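Local atomic coordinates of diacylglycerol O-acyltransferase (Marinobacter hydrocarbonoclasticus, PDB entry 6CHJ), a protein that probably transfers the acyl group of acyl-CoA to an alcohol, making triacylglycerols from diacylglycerols and wax esters from fatty alcohols. Residues A41-A44 against D45-Q49; T260-N263 against D264-A268; T276-N280 against Q281-P285. All blocks are in the same frame, centred on the assembly; numbering follows the deposited sequence.

Contact 1 of 3, residues A41-A44 against D45-Q49; sequences AQLA and DQLRQ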
ATOM      1  N   ALA B  41      19.392  -7.232  11.108  1.00 59.90           N
ATOM      2  CA  ALA B  41      19.053  -8.518  10.497  1.00 58.18           C
ATOM      3  C   ALA B  41      18.925  -9.617  11.551  1.00 59.84           C
ATOM      4  O   ALA B  41      17.995 -10.436  11.491  1.00 61.77           O
ATOM      5  CB  ALA B  41      20.080  -8.887   9.433  1.00 60.31           C
ATOM      6  N   GLN B  42      19.818  -9.618  12.554  1.00 65.40           N
ATOM      7  CA  GLN B  42      19.660 -10.515  13.702  1.00 65.24           C
ATOM      8  C   GLN B  42      18.321 -10.294  14.396  1.00 61.78           C
ATOM      9  O   GLN B  42      17.651 -11.256  14.793  1.00 62.71           O
ATOM     10  CB  GLN B  42      20.797 -10.310  14.711  1.00 67.69           C
ATOM     11  CG  GLN B  42      22.194 -10.477  14.159  1.00 74.42           C
ATOM     12  CD  GLN B  42      23.145 -11.222  15.082  1.00 79.89           C
ATOM     13  OE1 GLN B  42      23.629 -10.679  16.087  1.00 79.27           O
ATOM     14  NE2 GLN B  42      23.433 -12.472  14.732  1.00 90.74           N
ATOM     15  N   LEU B  43      17.932  -9.023  14.578  1.00 62.12           N
ATOM     16  CA  LEU B  43      16.686  -8.718  15.283  1.00 61.10           C
ATOM     17  C   LEU B  43      15.474  -9.221  14.506  1.00 59.81           C
ATOM     18  O   LEU B  43      14.536  -9.798  15.084  1.00 51.15           O
ATOM     19  CB  LEU B  43      16.573  -7.211  15.532  1.00 56.28           C
ATOM     20  CG  LEU B  43      15.234  -6.740  16.115  1.00 61.83           C
ATOM     21  CD1 LEU B  43      14.863  -7.559  17.338  1.00 56.82           C
ATOM     22  CD2 LEU B  43      15.261  -5.232  16.450  1.00 58.51           C
ATOM     23  N   ALA B  44      15.458  -8.974  13.191  1.00 57.05           N
ATOM     24  CA  ALA B  44      14.319  -9.410  12.395  1.00 61.05           C
ATOM     25  C   ALA B  44      14.123 -10.907  12.540  1.00 64.99           C
ATOM     26  O   ALA B  44      12.990 -11.383  12.669  1.00 62.66           O
ATOM     27  CB  ALA B  44      14.516  -9.021  10.931  1.00 61.98           C
ATOM     28  N   ASP B  45      15.229 -11.657  12.606  1.00 69.15           N
ATOM     29  CA  ASP B  45      15.140 -13.112  12.651  1.00 67.42           C
ATOM     30  C   ASP B  45      14.397 -13.597  13.891  1.00 68.70           C
ATOM     31  O   ASP B  45      13.564 -14.504  13.802  1.00 74.52           O
ATOM     32  CB  ASP B  45      16.540 -13.710  12.567  1.00 68.39           C
ATOM     33  CG  ASP B  45      17.051 -13.758  11.143  1.00 77.00           C
ATOM     34  OD1 ASP B  45      16.228 -14.088  10.254  1.00 76.01           O
ATOM     35  OD2 ASP B  45      18.250 -13.441  10.911  1.00 72.89           O
ATOM     36  N   GLN B  46      14.655 -12.995  15.056  1.00 69.36           N
ATOM     37  CA  GLN B  46      13.979 -13.482  16.254  1.00 71.03           C
ATOM     38  C   GLN B  46      12.588 -12.895  16.420  1.00 71.81           C
ATOM     39  O   GLN B  46      11.759 -13.495  17.109  1.00 75.39           O
ATOM     40  CB  GLN B  46      14.826 -13.225  17.513  1.00 72.91           C
ATOM     41  CG  GLN B  46      14.487 -14.208  18.678  1.00 86.66           C
ATOM     42  CD  GLN B  46      15.091 -15.626  18.510  1.00 91.83           C
ATOM     43  OE1 GLN B  46      15.001 -16.242  17.435  1.00 91.56           O
ATOM     44  NE2 GLN B  46      15.674 -16.154  19.589  1.00 90.84           N
ATOM     45  N   LEU B  47      12.298 -11.749  15.798  1.00 72.98           N
ATOM     46  CA  LEU B  47      10.929 -11.251  15.838  1.00 67.54           C
ATOM     47  C   LEU B  47      10.016 -12.136  15.004  1.00 72.64           C
ATOM     48  O   LEU B  47       8.861 -12.377  15.382  1.00 76.55           O
ATOM     49  CB  LEU B  47      10.873  -9.791  15.365  1.00 67.11           C
ATOM     50  CG  LEU B  47      11.277  -8.737  16.418  1.00 61.34           C
ATOM     51  CD1 LEU B  47      11.585  -7.369  15.789  1.00 60.38           C
ATOM     52  CD2 LEU B  47      10.246  -8.623  17.526  1.00 53.47           C
ATOM     53  N   ARG B  48      10.526 -12.647  13.872  1.00 73.44           N
ATOM     54  CA  ARG B  48       9.748 -13.577  13.055  1.00 73.70           C
ATOM     55  C   ARG B  48       9.355 -14.807  13.854  1.00 74.24           C
ATOM     56  O   ARG B  48       8.262 -15.355  13.672  1.00 73.82           O
ATOM     57  CB  ARG B  48      10.545 -13.992  11.825  1.00 70.99           C
ATOM     58  CG  ARG B  48      10.704 -12.905  10.803  1.00 74.01           C
ATOM     59  CD  ARG B  48      11.118 -13.519   9.492  1.00 78.76           C
ATOM     60  NE  ARG B  48      12.224 -12.809   8.859  1.00 78.24           N
ATOM     61  CZ  ARG B  48      12.052 -11.829   7.979  1.00 79.87           C
ATOM     62  NH1 ARG B  48      10.819 -11.447   7.659  1.00 73.44           N
ATOM     63  NH2 ARG B  48      13.107 -11.235   7.426  1.00 82.46           N
ATOM     64  N   GLN B  49      10.237 -15.247  14.750  1.00 74.48           N
ATOM     65  CA  GLN B  49       9.941 -16.389  15.607  1.00 77.39           C
ATOM     66  C   GLN B  49       8.747 -16.104  16.503  1.00 78.53           C
ATOM     67  O   GLN B  49       7.804 -16.900  16.571  1.00 79.31           O
ATOM     68  CB  GLN B  49      11.173 -16.741  16.445  1.00 82.52           C
ATOM     69  CG  GLN B  49      12.217 -17.504  15.676  1.00 78.67           C
ATOM     70  CD  GLN B  49      11.580 -18.608  14.879  1.00 88.13           C
ATOM     71  OE1 GLN B  49      11.511 -18.550  13.648  1.00 88.20           O
ATOM     72  NE2 GLN B  49      11.075 -19.620  15.580  1.00 89.82           N
TER
HETATM   73  O   HOH W   1      16.832 -11.822   8.637  1.00 64.07           O
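Leu43 and Leu47, one helical turn apart, make the apolar part of this contact: the CD1 methyl of Leu43 sits 3.6 Å from CD1 of Leu47, the two side chains passing at a slant. Leu43 CG lies anti to its own backbone N (chi1 173°), which swings the branched end forward along the helix to its neighbour. Both leucines continue onto Trp390, Leu47 also touches Phe82, Pro163 and Trp165, and Ala44 packs on Phe84 and Leu119. Cutting Leu47 back to an alanine is likely to open a gap beside Leu43 CD1 and uncover part of Trp390. The backbone bonds follow the i to i+4 pattern, with Leu47 N 3.1 Å from Leu43 O and Arg48 N 3.0 Å from Ala44 O. Among the polar side chains, Asp45 OD1 receives a weak bond from a water (2.8 Å to its O), which also bonds weakly to Ala41 O. Arg48 packs its chain on Phe82 and Phe84 and sends NH1 to a salt bridge with Glu79. All this marks helix 39-49 as an amphipathic helix, its apolar side laid on the mixed sheet that contains strands 82-86 and 115-121.

Contact 2 of 3, residues T260-N263 against D264-A268; sequences TTVN and DVVTA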
ATOM      1  N   THR B 260       4.853  32.688  28.762  1.00 68.01           N
ATOM      2  CA  THR B 260       3.855  31.796  28.181  1.00 65.03           C
ATOM      3  C   THR B 260       4.147  30.363  28.605  1.00 64.28           C
ATOM      4  O   THR B 260       5.134  30.091  29.290  1.00 70.00           O
ATOM      5  CB  THR B 260       3.828  31.889  26.653  1.00 65.47           C
ATOM      6  OG1 THR B 260       5.036  31.322  26.123  1.00 63.50           O
ATOM      7  CG2 THR B 260       3.653  33.349  26.183  1.00 57.40           C
ATOM      8  N   THR B 261       3.264  29.448  28.194  1.00 65.66           N
ATOM      9  CA  THR B 261       3.378  28.024  28.484  1.00 62.17           C
ATOM     10  C   THR B 261       4.101  27.316  27.346  1.00 63.00           C
ATOM     11  O   THR B 261       4.340  27.892  26.282  1.00 64.78           O
ATOM     12  CB  THR B 261       2.006  27.385  28.671  1.00 61.43           C
ATOM     13  OG1 THR B 261       1.405  27.214  27.385  1.00 66.14           O
ATOM     14  CG2 THR B 261       1.095  28.261  29.511  1.00 60.66           C
ATOM     15  N   VAL B 262       4.456  26.046  27.573  1.00 60.56           N
ATOM     16  CA  VAL B 262       5.040  25.252  26.493  1.00 59.79           C
ATOM     17  C   VAL B 262       4.026  25.056  25.371  1.00 58.11           C
ATOM     18  O   VAL B 262       4.333  25.278  24.194  1.00 57.18           O
ATOM     19  CB  VAL B 262       5.568  23.901  27.011  1.00 61.88           C
ATOM     20  CG1 VAL B 262       6.090  23.063  25.838  1.00 50.46           C
ATOM     21  CG2 VAL B 262       6.699  24.117  28.021  1.00 57.48           C
ATOM     22  N   ASN B 263       2.794  24.678  25.723  1.00 58.14           N
ATOM     23  CA  ASN B 263       1.756  24.480  24.714  1.00 58.13           C
ATOM     24  C   ASN B 263       1.584  25.708  23.827  1.00 59.53           C
ATOM     25  O   ASN B 263       1.311  25.577  22.628  1.00 53.38           O
ATOM     26  CB  ASN B 263       0.427  24.119  25.377  1.00 56.78           C
ATOM     27  CG  ASN B 263       0.158  22.628  25.363  1.00 70.08           C
ATOM     28  OD1 ASN B 263      -0.826  22.166  24.776  1.00 78.64           O
ATOM     29  ND2 ASN B 263       1.038  21.859  26.007  1.00 67.81           N
ATOM     30  N   ASP B 264       1.722  26.912  24.399  1.00 58.37           N
ATOM     31  CA  ASP B 264       1.582  28.127  23.601  1.00 54.85           C
ATOM     32  C   ASP B 264       2.687  28.219  22.557  1.00 54.81           C
ATOM     33  O   ASP B 264       2.421  28.477  21.378  1.00 55.24           O
ATOM     34  CB  ASP B 264       1.606  29.372  24.497  1.00 64.71           C
ATOM     35  CG  ASP B 264       0.456  29.415  25.487  1.00 66.02           C
ATOM     36  OD1 ASP B 264      -0.712  29.249  25.068  1.00 66.72           O
ATOM     37  OD2 ASP B 264       0.727  29.611  26.692  1.00 69.89           O
ATOM     38  N   VAL B 265       3.941  28.024  22.972  1.00 49.74           N
ATOM     39  CA  VAL B 265       5.053  28.180  22.036  1.00 55.25           C
ATOM     40  C   VAL B 265       4.939  27.175  20.890  1.00 54.23           C
ATOM     41  O   VAL B 265       5.127  27.521  19.715  1.00 50.47           O
ATOM     42  CB  VAL B 265       6.399  28.043  22.771  1.00 57.13           C
ATOM     43  CG1 VAL B 265       7.550  28.028  21.759  1.00 52.51           C
ATOM     44  CG2 VAL B 265       6.574  29.159  23.798  1.00 53.13           C
ATOM     45  N   VAL B 266       4.622  25.922  21.211  1.00 51.20           N
ATOM     46  CA  VAL B 266       4.551  24.896  20.184  1.00 51.70           C
ATOM     47  C   VAL B 266       3.400  25.173  19.217  1.00 54.23           C
ATOM     48  O   VAL B 266       3.507  24.907  18.007  1.00 51.39           O
ATOM     49  CB  VAL B 266       4.435  23.522  20.862  1.00 53.51           C
ATOM     50  CG1 VAL B 266       4.265  22.481  19.837  1.00 61.01           C
ATOM     51  CG2 VAL B 266       5.687  23.225  21.707  1.00 53.02           C
ATOM     52  N   THR B 267       2.299  25.739  19.715  1.00 51.80           N
ATOM     53  CA  THR B 267       1.216  26.153  18.826  1.00 50.83           C
ATOM     54  C   THR B 267       1.649  27.328  17.959  1.00 49.73           C
ATOM     55  O   THR B 267       1.296  27.404  16.775  1.00 48.45           O
ATOM     56  CB  THR B 267      -0.027  26.505  19.647  1.00 54.05           C
ATOM     57  OG1 THR B 267      -0.446  25.347  20.389  1.00 55.94           O
ATOM     58  CG2 THR B 267      -1.171  26.960  18.733  1.00 50.80           C
ATOM     59  N   ALA B 268       2.422  28.249  18.543  1.00 48.71           N
ATOM     60  CA  ALA B 268       3.000  29.355  17.788  1.00 49.93           C
ATOM     61  C   ALA B 268       3.973  28.858  16.726  1.00 44.48           C
ATOM     62  O   ALA B 268       4.017  29.395  15.614  1.00 45.90           O
ATOM     63  CB  ALA B 268       3.708  30.321  18.748  1.00 53.26           C
TER
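Thr261 and Asp264 form a capping box at the start of helix 262-280, Thr261 holding the N-cap position. The threonine hydroxyl stands between its own N and carbonyl carbon (chi1 76°), a rotation that brings OG1 over the first turn, where it accepts from Asp264 N at 3.0 Å. Asp264 answers through one oxygen. Its CG lies anti to the carbonyl carbon (chi1 -62°), which turns the carboxylate back to Thr261, where OD2 takes two bonds: Thr261 N at 3.0 Å on the anti lone pair, and the Thr261 hydroxyl at 2.6 Å from above the carboxylate plane. Two grips of such different direction should fix the carboxylate's rotation. The aspartate is buried, its side chain packing against His330 and Met333 of helix 322-338. Val262 and Val266 run alongside each other, CG1 of the first 4.2 Å from CG2 of the second, while the side chains of Val265 and Thr260 cross at about a right angle, CG2 3.5 Å from OG1. Val262 and Val265 both reach Cys255 of helix 248-258. Asn263 O accepts twice from Thr267, one turn further on: N at 3.1 Å and OG1 at 2.9 Å, from opposite faces of the carbonyl plane.

Contact 3 of 3, residues T276-N280 against Q281-P285; sequences TYLMN and QDALP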
ATOM      1  N   THR B 276       4.528  30.763   6.995  1.00 46.76           N
ATOM      2  CA  THR B 276       5.600  30.747   6.007  1.00 51.32           C
ATOM      3  C   THR B 276       5.248  29.852   4.828  1.00 54.56           C
ATOM      4  O   THR B 276       5.470  30.223   3.665  1.00 53.33           O
ATOM      5  CB  THR B 276       6.909  30.277   6.646  1.00 57.30           C
ATOM      6  OG1 THR B 276       7.075  30.890   7.930  1.00 55.33           O
ATOM      7  CG2 THR B 276       8.104  30.650   5.756  1.00 56.18           C
ATOM      8  N   TYR B 277       4.683  28.665   5.108  1.00 55.02           N
ATOM      9  CA  TYR B 277       4.386  27.730   4.030  1.00 51.09           C
ATOM     10  C   TYR B 277       3.374  28.317   3.046  1.00 54.30           C
ATOM     11  O   TYR B 277       3.543  28.196   1.825  1.00 57.58           O
ATOM     12  CB  TYR B 277       3.893  26.395   4.593  1.00 50.17           C
ATOM     13  CG  TYR B 277       3.557  25.427   3.487  1.00 49.85           C
ATOM     14  CD1 TYR B 277       4.524  24.561   2.980  1.00 54.82           C
ATOM     15  CD2 TYR B 277       2.292  25.409   2.910  1.00 47.40           C
ATOM     16  CE1 TYR B 277       4.237  23.682   1.946  1.00 55.82           C
ATOM     17  CE2 TYR B 277       1.996  24.538   1.865  1.00 56.21           C
ATOM     18  CZ  TYR B 277       2.970  23.680   1.393  1.00 56.48           C
ATOM     19  OH  TYR B 277       2.682  22.825   0.364  1.00 58.29           O
ATOM     20  N   LEU B 278       2.317  28.963   3.551  1.00 51.91           N
ATOM     21  CA  LEU B 278       1.279  29.456   2.654  1.00 55.08           C
ATOM     22  C   LEU B 278       1.704  30.725   1.931  1.00 56.07           C
ATOM     23  O   LEU B 278       1.305  30.952   0.782  1.00 56.48           O
ATOM     24  CB  LEU B 278      -0.016  29.690   3.432  1.00 56.68           C
ATOM     25  CG  LEU B 278      -0.691  28.403   3.906  1.00 51.76           C
ATOM     26  CD1 LEU B 278      -1.704  28.682   5.016  1.00 50.17           C
ATOM     27  CD2 LEU B 278      -1.345  27.711   2.737  1.00 52.93           C
ATOM     28  N   MET B 279       2.509  31.569   2.571  1.00 55.61           N
ATOM     29  CA  MET B 279       3.092  32.681   1.834  1.00 58.15           C
ATOM     30  C   MET B 279       3.950  32.159   0.697  1.00 62.31           C
ATOM     31  O   MET B 279       3.744  32.521  -0.470  1.00 59.85           O
ATOM     32  CB  MET B 279       3.905  33.569   2.767  1.00 53.64           C
ATOM     33  CG  MET B 279       3.040  34.331   3.749  1.00 48.73           C
ATOM     34  SD  MET B 279       4.002  35.517   4.683  1.00 67.15           S
ATOM     35  CE  MET B 279       4.963  34.440   5.749  1.00 51.92           C
ATOM     36  N   ASN B 280       4.876  31.243   1.019  1.00 60.46           N
ATOM     37  CA  ASN B 280       5.731  30.653   0.002  1.00 57.48           C
ATOM     38  C   ASN B 280       4.932  30.072  -1.160  1.00 61.61           C
ATOM     39  O   ASN B 280       5.422  30.060  -2.293  1.00 71.80           O
ATOM     40  CB  ASN B 280       6.621  29.593   0.639  1.00 62.73           C
ATOM     41  CG  ASN B 280       7.922  30.172   1.184  1.00 66.87           C
ATOM     42  OD1 ASN B 280       8.960  30.093   0.536  1.00 75.05           O
ATOM     43  ND2 ASN B 280       7.870  30.743   2.380  1.00 66.24           N
ATOM     44  N   GLN B 281       3.702  29.603  -0.922  1.00 57.68           N
ATOM     45  CA  GLN B 281       2.838  29.151  -2.017  1.00 58.26           C
ATOM     46  C   GLN B 281       1.998  30.267  -2.615  1.00 66.83           C
ATOM     47  O   GLN B 281       1.176  29.995  -3.498  1.00 68.76           O
ATOM     48  CB  GLN B 281       1.898  28.029  -1.549  1.00 55.70           C
ATOM     49  CG  GLN B 281       2.588  26.699  -1.318  1.00 57.43           C
ATOM     50  CD  GLN B 281       2.756  25.921  -2.606  1.00 67.56           C
ATOM     51  OE1 GLN B 281       1.776  25.581  -3.280  1.00 70.01           O
ATOM     52  NE2 GLN B 281       4.002  25.636  -2.961  1.00 68.09           N
ATOM     53  N   ASP B 282       2.165  31.509  -2.146  1.00 63.63           N
ATOM     54  CA  ASP B 282       1.294  32.613  -2.543  1.00 64.40           C
ATOM     55  C   ASP B 282      -0.170  32.293  -2.277  1.00 64.73           C
ATOM     56  O   ASP B 282      -1.056  32.712  -3.022  1.00 70.52           O
ATOM     57  CB  ASP B 282       1.505  32.987  -4.012  1.00 72.10           C
ATOM     58  CG  ASP B 282       2.732  33.862  -4.214  1.00 79.29           C
ATOM     59  OD1 ASP B 282       2.779  34.964  -3.613  1.00 78.61           O
ATOM     60  OD2 ASP B 282       3.653  33.435  -4.950  1.00 74.43           O
ATOM     61  N   ALA B 283      -0.423  31.552  -1.206  1.00 61.03           N
ATOM     62  CA  ALA B 283      -1.749  31.033  -0.903  1.00 59.54           C
ATOM     63  C   ALA B 283      -2.104  31.278   0.555  1.00 57.41           C
ATOM     64  O   ALA B 283      -2.877  30.518   1.144  1.00 62.58           O
ATOM     65  CB  ALA B 283      -1.839  29.543  -1.237  1.00 55.21           C
ATOM     66  N   LEU B 284      -1.536  32.322   1.146  1.00 56.41           N
ATOM     67  CA  LEU B 284      -1.855  32.684   2.520  1.00 56.15           C
ATOM     68  C   LEU B 284      -3.153  33.477   2.542  1.00 59.38           C
ATOM     69  O   LEU B 284      -3.241  34.515   1.878  1.00 56.34           O
ATOM     70  CB  LEU B 284      -0.723  33.497   3.143  1.00 55.75           C
ATOM     71  CG  LEU B 284      -1.059  34.153   4.482  1.00 49.22           C
ATOM     72  CD1 LEU B 284      -1.097  33.113   5.585  1.00 49.86           C
ATOM     73  CD2 LEU B 284      -0.091  35.287   4.854  1.00 47.08           C
ATOM     74  N   PRO B 285      -4.180  33.026   3.264  1.00 60.83           N
ATOM     75  CA  PRO B 285      -5.456  33.757   3.286  1.00 56.29           C
ATOM     76  C   PRO B 285      -5.329  35.081   4.020  1.00 58.38           C
ATOM     77  O   PRO B 285      -4.426  35.290   4.832  1.00 56.76           O
ATOM     78  CB  PRO B 285      -6.405  32.815   4.039  1.00 51.20           C
ATOM     79  CG  PRO B 285      -5.650  31.482   4.166  1.00 60.19           C
ATOM     80  CD  PRO B 285      -4.196  31.847   4.145  1.00 57.65           C
TER
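Leu278 and Leu284 meet where helix 262-280 ends and the chain folds back over its last turn, CB to CB at 3.9 Å. This is the tight side. Leu278 sends CD1 on to the ring of Pro285, crossing it at about a right angle (4.1 Å to CD), while CD2 lies 3.6 Å from Ala283 O; Leu278 also touches Met230. Leu284 CG is anti to the backbone N (chi1 169°), setting CD2 alongside Met279, 3.5 Å from its CG. On another flank Gln281 follows Tyr277, with CG 3.9 Å from ring atom CE2 and the amide plane 19° from that of the ring; the buried Tyr277 bonds through its hydroxyl to Pro433 O. The more open side carries Asn280 and Asp282, though Asn280 also touches Tyr441 of helix 437-453. Asn280 ND2 gives a bond to Thr276 O at 2.8 Å, from above the carbonyl plane and opposite the face used by Asn280 N. Asp282, with positive phi (55°), turns the chain out of the helix in a Schellman motif. The chemistry implies a helix end where Asp282 N pays Met279 O and Ala283 N pays Leu278 O (2.7 Å), with Leu278, Met279, Leu284 and Pro285 packed on one flank of the turn.

Contacts 2 and 3 share helix 262-280, one at its start and the other at its end, with centres about 22 Å apart; contact 1 belongs to helix 39-49, its centre about 42 Å from that of contact 2 and on the opposite side of the chain's centre from contact 3. All three are partly buried, but contact 2 has the largest buried share, its side chains touching helices 248-258 and 322-338, whereas contact 1 lies farthest out, near the second subunit. Their chemistry follows position: leucines one turn apart on a helix laid over a sheet in contact 1, side chains supplying bonds at an N-terminus in contact 2, and backbone amides with apolar cover closing a C-terminus in contact 3.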